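Local coordinates for small TOPRIM domain protein (Geobacillus stearothermophilus, PDB 2FCJ) that is of unproven function but carries a Toprim fold, the domain shared by topoisomerases, primases and related nucleases, and so may act on nucleic acids, at residues 21-24 / 25-29. Sequence-based numbering, arbitrary orientation. Where two conformers were deposited one is given.
Sequences AVLN and EPVVI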
loop_
_atom_site.group_PDB
_atom_site.type_symbol
_atom_site.label_atom_id
_atom_site.label_comp_id
_atom_site.label_asym_id
_atom_site.label_seq_id
_atom_site.Cartn_x
_atom_site.Cartn_y
_atom_site.Cartn_z
ATOM N N ALA A 21 -1.826 8.787 -7.565
ATOM C CA ALA A 21 -2.199 9.224 -8.905
ATOM C C ALA A 21 -3.251 8.323 -9.542
ATOM O O ALA A 21 -4.042 8.783 -10.367
ATOM C CB ALA A 21 -0.965 9.330 -9.798
ATOM N N VAL A 22 -3.294 7.052 -9.146
ATOM C CA VAL A 22 -4.272 6.152 -9.752
ATOM C C VAL A 22 -5.613 6.143 -9.042
ATOM O O VAL A 22 -6.614 5.714 -9.604
ATOM C CB VAL A 22 -3.745 4.719 -9.983
ATOM C CG1 VAL A 22 -2.336 4.753 -10.536
ATOM C CG2 VAL A 22 -3.802 3.907 -8.716
ATOM N N LEU A 23 -5.633 6.618 -7.798
ATOM C CA LEU A 23 -6.823 6.489 -6.973
ATOM C C LEU A 23 -7.898 7.506 -7.322
ATOM O O LEU A 23 -7.601 8.644 -7.682
ATOM C CB LEU A 23 -6.461 6.605 -5.494
ATOM C CG LEU A 23 -5.766 5.381 -4.912
ATOM C CD1 LEU A 23 -5.189 5.666 -3.540
ATOM C CD2 LEU A 23 -6.730 4.229 -4.883
ATOM N N ASN A 24 -9.145 7.074 -7.219
ATOM C CA ASN A 24 -10.274 7.970 -7.466
ATOM C C ASN A 24 -11.159 8.155 -6.236
ATOM O O ASN A 24 -12.301 8.593 -6.348
ATOM C CB ASN A 24 -11.109 7.466 -8.643
ATOM C CG ASN A 24 -12.086 8.508 -9.160
ATOM O OD1 ASN A 24 -11.765 9.690 -9.246
ATOM N ND2 ASN A 24 -13.282 8.065 -9.515
ATOM N N GLU A 25 -10.646 7.763 -5.075
ATOM C CA GLU A 25 -11.292 8.060 -3.801
ATOM C C GLU A 25 -10.199 8.486 -2.815
ATOM O O GLU A 25 -9.022 8.183 -3.021
ATOM C CB GLU A 25 -12.023 6.817 -3.290
ATOM C CG GLU A 25 -11.123 5.584 -3.070
ATOM C CD GLU A 25 -11.861 4.419 -2.444
ATOM O OE1 GLU A 25 -12.540 4.659 -1.413
ATOM O OE2 GLU A 25 -11.750 3.262 -2.927
ATOM N N PRO A 26 -10.567 9.235 -1.762
ATOM C CA PRO A 26 -9.573 9.607 -0.759
ATOM C C PRO A 26 -9.091 8.393 0.043
ATOM O O PRO A 26 -9.888 7.581 0.483
ATOM C CB PRO A 26 -10.332 10.585 0.147
ATOM C CG PRO A 26 -11.753 10.258 -0.055
ATOM C CD PRO A 26 -11.889 9.816 -1.475
ATOM N N VAL A 27 -7.785 8.212 0.099
ATOM C CA VAL A 27 -7.203 7.085 0.810
ATOM C C VAL A 27 -6.004 7.664 1.507
ATOM O O VAL A 27 -5.298 8.481 0.928
ATOM C CB VAL A 27 -6.738 5.990 -0.184
ATOM C CG1 VAL A 27 -5.895 4.930 0.529
ATOM C CG2 VAL A 27 -7.922 5.364 -0.905
ATOM N N VAL A 28 -5.809 7.312 2.778
ATOM C CA VAL A 28 -4.598 7.727 3.443
ATOM C C VAL A 28 -3.474 6.835 2.946
ATOM O O VAL A 28 -3.569 5.611 3.043
ATOM C CB VAL A 28 -4.702 7.590 4.973
ATOM C CG1 VAL A 28 -3.428 8.089 5.648
ATOM C CG2 VAL A 28 -5.934 8.313 5.520
ATOM N N ILE A 29 -2.405 7.446 2.458
ATOM C CA ILE A 29 -1.240 6.703 2.019
ATOM C C ILE A 29 -0.082 7.016 2.928
ATOM O O ILE A 29 0.328 8.179 3.049
ATOM C CB ILE A 29 -0.841 7.022 0.574
ATOM C CG1 ILE A 29 -2.040 6.851 -0.348
ATOM C CG2 ILE A 29 0.288 6.096 0.134
ATOM C CD1 ILE A 29 -1.767 7.302 -1.768
#
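From Leu-23, the first residue to leave the helical conformation (psi 144°), the chain runs through Asn-24 and Glu-25 and doubles back until Val-27 and Ile-29 face Leu-23 across the bend. No hydrogen bond joins the two arms; the contact is apolar. With CG anti to its carbonyl carbon (chi1 -74°) and CD1 extended beyond it, Leu-23 sends CD1 into the bend. There it lies against Val-27, 3.7 Å from CB and 3.8 Å from CG2, the two side chains meeting at about a right angle. The same Leu-23 CD1 reaches CD1 of Ile-29 at 4.2 Å, a looser touch between methyl ends, so one methyl bridges two residues of the returning arm. Glu-25 OE2 is taken up by a salt bridge to Lys-6 NZ and a hydrogen bond from Asp-107 N, tying the turn to the start of strand 6-10 and to the loop after helix 94-103. Leu-101 and Phe-106 also touch Leu-23, while Ile-8 lies against Val-27. The bend thus forms the second connection of the beta-alpha-beta unit, carrying helix 13-22 into outer strand 28-31, parallel to strand 6-10.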